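Local coordinates for OmpT protein (Vibrio cholerae serotype O1, PDB 6EHD) that probably acts as a porin, a membrane-spanning beta barrel that lets small solutes diffuse across the bacterial outer membrane, at residues 169-172 against 173-176; 81-84 against 85-89. The protein carries 1 engineered substitution. All coordinates share one frame; numbering follows the deposited sequence.

Interaction 1: residues 169-172 against 173-176; sequences NRDK and AFKV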
ATOM      1  N   ASN A 169     -15.104  -0.879   1.173  1.00 28.76           N
ATOM      2  CA  ASN A 169     -14.819   0.390   0.487  1.00 30.99           C
ATOM      3  C   ASN A 169     -15.849   0.508  -0.673  1.00 32.27           C
ATOM      4  O   ASN A 169     -15.990  -0.421  -1.462  1.00 32.48           O
ATOM      5  CB  ASN A 169     -13.377   0.410  -0.033  1.00 28.59           C
ATOM      6  CG  ASN A 169     -12.955   1.662  -0.789  1.00 31.62           C
ATOM      7  OD1 ASN A 169     -12.107   1.523  -1.679  1.00 31.14           O
ATOM      8  ND2 ASN A 169     -13.428   2.924  -0.393  1.00 30.60           N
ATOM      9  N   ARG A 170     -16.625   1.603  -0.689  1.00 33.51           N
ATOM     10  CA  ARG A 170     -17.695   1.799  -1.732  1.00 35.77           C
ATOM     11  C   ARG A 170     -17.491   3.073  -2.482  1.00 36.63           C
ATOM     12  O   ARG A 170     -17.261   4.116  -1.861  1.00 34.98           O
ATOM     13  CB  ARG A 170     -19.113   1.831  -1.093  1.00 36.83           C
ATOM     14  CG  ARG A 170     -20.247   1.823  -2.142  1.00 41.12           C
ATOM     15  CD  ARG A 170     -21.609   1.519  -1.498  1.00 44.38           C
ATOM     16  NE  ARG A 170     -22.701   1.751  -2.459  1.00 48.66           N
ATOM     17  CZ  ARG A 170     -23.998   1.752  -2.127  1.00 56.75           C
ATOM     18  NH1 ARG A 170     -24.395   1.545  -0.859  1.00 51.86           N
ATOM     19  NH2 ARG A 170     -24.912   1.959  -3.068  1.00 60.89           N
ATOM     20  N   ASP A 171     -17.572   3.009  -3.813  1.00 36.28           N
ATOM     21  CA  ASP A 171     -17.507   4.191  -4.651  1.00 39.49           C
ATOM     22  C   ASP A 171     -18.770   4.195  -5.570  1.00 45.46           C
ATOM     23  O   ASP A 171     -18.908   3.335  -6.456  1.00 40.43           O
ATOM     24  CB  ASP A 171     -16.282   4.215  -5.529  1.00 36.97           C
ATOM     25  CG  ASP A 171     -16.126   5.580  -6.285  1.00 48.09           C
ATOM     26  OD1 ASP A 171     -17.118   6.135  -6.780  1.00 47.69           O
ATOM     27  OD2 ASP A 171     -15.024   6.113  -6.360  1.00 43.74           O
ATOM     28  N   LYS A 172     -19.640   5.174  -5.355  1.00 45.92           N
ATOM     29  CA  LYS A 172     -20.956   5.201  -6.038  1.00 51.23           C
ATOM     30  C   LYS A 172     -20.877   5.647  -7.491  1.00 50.38           C
ATOM     31  O   LYS A 172     -21.840   5.468  -8.210  1.00 56.10           O
ATOM     32  CB  LYS A 172     -21.941   6.078  -5.248  1.00 52.17           C
ATOM     33  CG  LYS A 172     -22.456   5.409  -3.986  1.00 56.93           C
ATOM     34  CD  LYS A 172     -23.160   6.418  -3.079  1.00 61.40           C
ATOM     35  CE  LYS A 172     -23.693   5.749  -1.841  1.00 63.33           C
ATOM     36  NZ  LYS A 172     -24.588   6.654  -1.057  1.00 68.82           N
ATOM     37  N   ALA A 173     -19.738   6.174  -7.929  1.00 50.15           N
ATOM     38  CA  ALA A 173     -19.537   6.541  -9.319  1.00 52.62           C
ATOM     39  C   ALA A 173     -18.139   6.227  -9.797  1.00 49.60           C
ATOM     40  O   ALA A 173     -17.385   7.103 -10.224  1.00 50.01           O
ATOM     41  CB  ALA A 173     -19.833   8.032  -9.508  1.00 57.93           C
ATOM     42  N   PHE A 174     -17.783   4.948  -9.763  1.00 54.50           N
ATOM     43  CA  PHE A 174     -16.420   4.525 -10.110  1.00 48.77           C
ATOM     44  C   PHE A 174     -16.286   4.368 -11.649  1.00 47.74           C
ATOM     45  O   PHE A 174     -17.061   3.633 -12.266  1.00 48.82           O
ATOM     46  CB  PHE A 174     -16.096   3.175  -9.425  1.00 44.72           C
ATOM     47  CG  PHE A 174     -14.669   2.760  -9.563  1.00 46.65           C
ATOM     48  CD1 PHE A 174     -13.667   3.370  -8.801  1.00 45.56           C
ATOM     49  CD2 PHE A 174     -14.302   1.759 -10.447  1.00 45.27           C
ATOM     50  CE1 PHE A 174     -12.330   2.985  -8.955  1.00 40.64           C
ATOM     51  CE2 PHE A 174     -12.970   1.336 -10.549  1.00 45.24           C
ATOM     52  CZ  PHE A 174     -11.985   1.960  -9.806  1.00 44.55           C
ATOM     53  N   LYS A 175     -15.282   5.010 -12.221  1.00 46.76           N
ATOM     54  CA  LYS A 175     -14.916   4.837 -13.630  1.00 53.15           C
ATOM     55  C   LYS A 175     -14.151   3.531 -13.879  1.00 55.18           C
ATOM     56  O   LYS A 175     -12.968   3.402 -13.575  1.00 54.04           O
ATOM     57  CB  LYS A 175     -14.093   6.019 -14.136  1.00 55.51           C
ATOM     58  CG  LYS A 175     -13.772   5.963 -15.635  1.00 62.59           C
ATOM     59  CD  LYS A 175     -13.232   7.308 -16.131  1.00 73.98           C
ATOM     60  CE  LYS A 175     -13.420   7.553 -17.629  1.00 80.01           C
ATOM     61  NZ  LYS A 175     -12.193   7.239 -18.419  1.00 83.79           N
ATOM     62  N   VAL A 176     -14.869   2.570 -14.445  1.00 51.44           N
ATOM     63  CA  VAL A 176     -14.301   1.313 -14.943  1.00 56.20           C
ATOM     64  C   VAL A 176     -13.490   1.491 -16.242  1.00 62.44           C
ATOM     65  O   VAL A 176     -12.405   0.883 -16.398  1.00 63.27           O
ATOM     66  CB  VAL A 176     -15.433   0.289 -15.136  1.00 52.61           C
ATOM     67  CG1 VAL A 176     -14.980  -0.924 -15.935  1.00 55.20           C
ATOM     68  CG2 VAL A 176     -16.008  -0.098 -13.776  1.00 57.08           C
TER
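Asp-171 and Ala-173 form an Asx turn in the wall of the porin barrel. It sits at a corner between strands 160-171 and 174-181. Both strands pair with strand 184-205, so the chain keeps that partner past the corner. Asp-171 OD1 accepts the backbone N-H of Ala-173 at 2.9 Å from N. The N-H points fairly well at the oxygen, and the nitrogen lies nearly in line with the carboxylate C-O bond. The aspartate CG stands anti to its own N (chi1 -172°), which swings the carboxylate forward over the turn. Phe-174 comes at it from the far side of the corner. Its CB lies 4.0 Å from Asp-171 CB. The carboxylate and ring planes are 71° apart, and the ring offers its edge, while Leu-113 and Val-192 also pack against this side chain. Lys-172 leans away from the turn. Its extended chain lays CE over one face of the Arg-170 guanidinium, and its NZ goes on to Asn-143. Arg-170 itself makes a salt bridge with Asp-191. The second carboxylate oxygen, Asp-171 OD2, bonds to Gln-146 NE2 and lies in the ring plane, 3.9 Å from Phe-174 CD1.

Interaction 2: residues 81-84 against 85-89; sequences KFSF and GKQWT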
ATOM      1  N   LYS A  81      -4.634   6.105  20.185  1.00 28.86           N
ATOM      2  CA  LYS A  81      -4.334   7.305  19.421  1.00 28.83           C
ATOM      3  C   LYS A  81      -5.382   7.493  18.365  1.00 30.94           C
ATOM      4  O   LYS A  81      -5.684   6.550  17.604  1.00 29.73           O
ATOM      5  CB  LYS A  81      -2.895   7.234  18.821  1.00 30.92           C
ATOM      6  CG  LYS A  81      -2.514   8.478  18.003  1.00 31.42           C
ATOM      7  CD  LYS A  81      -1.108   8.371  17.418  1.00 36.25           C
ATOM      8  CE  LYS A  81      -0.720   9.757  16.884  1.00 40.79           C
ATOM      9  NZ  LYS A  81       0.690   9.735  16.431  1.00 47.27           N
ATOM     10  N   PHE A  82      -5.865   8.731  18.214  1.00 28.60           N
ATOM     11  CA  PHE A  82      -6.852   9.114  17.241  1.00 25.82           C
ATOM     12  C   PHE A  82      -6.251  10.140  16.280  1.00 29.03           C
ATOM     13  O   PHE A  82      -5.772  11.215  16.743  1.00 30.67           O
ATOM     14  CB  PHE A  82      -8.093   9.739  17.881  1.00 28.77           C
ATOM     15  CG  PHE A  82      -8.785   8.835  18.899  1.00 31.89           C
ATOM     16  CD1 PHE A  82      -8.313   8.697  20.169  1.00 33.67           C
ATOM     17  CD2 PHE A  82      -9.867   8.118  18.529  1.00 35.45           C
ATOM     18  CE1 PHE A  82      -8.971   7.821  21.084  1.00 37.35           C
ATOM     19  CE2 PHE A  82     -10.524   7.250  19.428  1.00 36.06           C
ATOM     20  CZ  PHE A  82     -10.058   7.111  20.682  1.00 30.59           C
ATOM     21  N   SER A  83      -6.320   9.854  14.965  1.00 26.99           N
ATOM     22  CA  SER A  83      -5.701  10.729  13.919  1.00 26.60           C
ATOM     23  C   SER A  83      -6.724  11.138  12.902  1.00 26.27           C
ATOM     24  O   SER A  83      -7.489  10.305  12.324  1.00 26.47           O
ATOM     25  CB  SER A  83      -4.463   9.982  13.238  1.00 23.63           C
ATOM     26  OG  SER A  83      -3.434   9.751  14.196  1.00 27.12           O
ATOM     27  N   PHE A  84      -6.772  12.454  12.620  1.00 25.03           N
ATOM     28  CA  PHE A  84      -7.782  13.050  11.703  1.00 24.89           C
ATOM     29  C   PHE A  84      -7.148  13.750  10.520  1.00 26.43           C
ATOM     30  O   PHE A  84      -6.170  14.528  10.698  1.00 28.09           O
ATOM     31  CB  PHE A  84      -8.645  14.174  12.514  1.00 29.37           C
ATOM     32  CG  PHE A  84      -9.292  13.665  13.808  1.00 28.39           C
ATOM     33  CD1 PHE A  84      -8.575  13.581  14.978  1.00 31.21           C
ATOM     34  CD2 PHE A  84     -10.616  13.312  13.833  1.00 34.76           C
ATOM     35  CE1 PHE A  84      -9.147  13.075  16.123  1.00 33.14           C
ATOM     36  CE2 PHE A  84     -11.217  12.806  14.998  1.00 32.41           C
ATOM     37  CZ  PHE A  84     -10.477  12.661  16.120  1.00 31.20           C
ATOM     38  N   GLY A  85      -7.816  13.641   9.361  1.00 27.42           N
ATOM     39  CA  GLY A  85      -7.467  14.391   8.116  1.00 31.93           C
ATOM     40  C   GLY A  85      -7.144  13.488   6.905  1.00 31.04           C
ATOM     41  O   GLY A  85      -7.676  12.381   6.796  1.00 28.81           O
ATOM     42  N   LYS A  86      -6.263  13.947   6.020  1.00 29.68           N
ATOM     43  CA  LYS A  86      -5.971  13.288   4.702  1.00 31.13           C
ATOM     44  C   LYS A  86      -4.826  12.288   4.992  1.00 28.26           C
ATOM     45  O   LYS A  86      -3.703  12.705   5.371  1.00 26.76           O
ATOM     46  CB  LYS A  86      -5.518  14.316   3.678  1.00 33.36           C
ATOM     47  CG  LYS A  86      -5.202  13.707   2.330  1.00 37.54           C
ATOM     48  CD  LYS A  86      -4.786  14.727   1.265  1.00 41.32           C
ATOM     49  CE  LYS A  86      -4.857  14.033  -0.108  1.00 47.07           C
ATOM     50  NZ  LYS A  86      -4.331  14.875  -1.203  1.00 51.01           N
ATOM     51  N   GLN A  87      -5.126  10.966   4.863  1.00 29.42           N
ATOM     52  CA  GLN A  87      -4.233   9.913   5.360  1.00 27.19           C
ATOM     53  C   GLN A  87      -4.214   8.701   4.416  1.00 27.15           C
ATOM     54  O   GLN A  87      -5.205   8.428   3.711  1.00 26.46           O
ATOM     55  CB  GLN A  87      -4.765   9.442   6.762  1.00 26.42           C
ATOM     56  CG  GLN A  87      -4.655  10.522   7.836  1.00 25.96           C
ATOM     57  CD  GLN A  87      -5.259  10.174   9.145  1.00 26.79           C
ATOM     58  OE1 GLN A  87      -4.556   9.676  10.066  1.00 27.09           O
ATOM     59  NE2 GLN A  87      -6.612  10.477   9.299  1.00 28.04           N
ATOM     60  N   TRP A  88      -3.158   7.909   4.506  1.00 25.73           N
ATOM     61  CA  TRP A  88      -3.190   6.553   3.852  1.00 25.48           C
ATOM     62  C   TRP A  88      -4.240   5.674   4.575  1.00 25.63           C
ATOM     63  O   TRP A  88      -4.467   5.900   5.807  1.00 27.49           O
ATOM     64  CB  TRP A  88      -1.824   5.887   3.846  1.00 24.59           C
ATOM     65  CG  TRP A  88      -0.713   6.730   3.285  1.00 27.47           C
ATOM     66  CD1 TRP A  88       0.444   7.045   3.939  1.00 27.93           C
ATOM     67  CD2 TRP A  88      -0.731   7.509   2.100  1.00 32.19           C
ATOM     68  NE1 TRP A  88       1.180   7.898   3.185  1.00 30.34           N
ATOM     69  CE2 TRP A  88       0.483   8.201   2.046  1.00 30.62           C
ATOM     70  CE3 TRP A  88      -1.671   7.700   1.054  1.00 37.17           C
ATOM     71  CZ2 TRP A  88       0.803   9.077   0.997  1.00 38.13           C
ATOM     72  CZ3 TRP A  88      -1.344   8.557  -0.005  1.00 43.80           C
ATOM     73  CH2 TRP A  88      -0.120   9.231  -0.020  1.00 40.83           C
ATOM     74  N   THR A  89      -4.797   4.667   3.901  1.00 23.48           N
ATOM     75  CA  THR A  89      -5.690   3.696   4.608  1.00 24.05           C
ATOM     76  C   THR A  89      -4.948   2.842   5.660  1.00 26.63           C
ATOM     77  O   THR A  89      -3.717   2.598   5.560  1.00 21.72           O
ATOM     78  CB  THR A  89      -6.473   2.781   3.647  1.00 26.47           C
ATOM     79  OG1 THR A  89      -5.579   1.909   2.941  1.00 25.37           O
ATOM     80  CG2 THR A  89      -7.319   3.563   2.660  1.00 29.74           C
TER
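Gln-87 reaches back to Ser-83 across a corner of the chain. Here strand 80-84 leaves the porin barrel wall and the chain enters the long segment that returns at strand 121-128. As in other general porins, this is probably the third loop, which folds into the pore. The glutamine amide lies across the corner like a brace. CG is placed beside the backbone N (chi1 -67°), and the chain then runs straight, which carries the amide back over the turn. NE2 gives one N-H to Ser-83 O at 3.2 Å, with an N-H...O angle of 161°. The oxygen lies close to the amide plane of Gln-87. Seen from Ser-83 the bond is less regular: NE2 sits well above the carbonyl plane. The other N-H makes a weak bond to Gly-85 O. The two bonds, one of them weak, set the rotation of the amide and turn OE1 toward Ser-83 CB, 3.2 Å away. Ser-83 OG does not meet the amide, since it is turned to the N-terminal side of its own residue. Phe-84 points to the other side of the chain and packs on Val-122. A C8E detergent molecule touches Phe-84 and Gly-85. The chain turns at Gly-85 and Lys-86. At Gly-85 the backbone angles would press any CB against Phe-84 O, which calls for glycine. The NE2 of Gln-87 also passes 3.5 Å from Phe-84 C, over the start of the bend.

Overall arrangement
Both interactions are corners at the ends of strands of the same barrel, and interaction 2 comes first along the chain. Their centres are 22 Å apart. The nearest atoms are about 7 Å apart, at Thr-89 and Asn-169, so the two do not touch. They share a neighbour in Leu-148 on strand 147-157, which both of these residues contact. The segment that starts at interaction 2 also reaches interaction 1, because its Leu-113 packs against Asn-169 and Phe-174. After its corner, 173-176 stays paired with strand 184-205, whereas 85-89 leads into the loop. Neither interaction is near Asp-12, Phe-13 and Trp-325, which bind calcium in a structure of this protein; this chain has none bound.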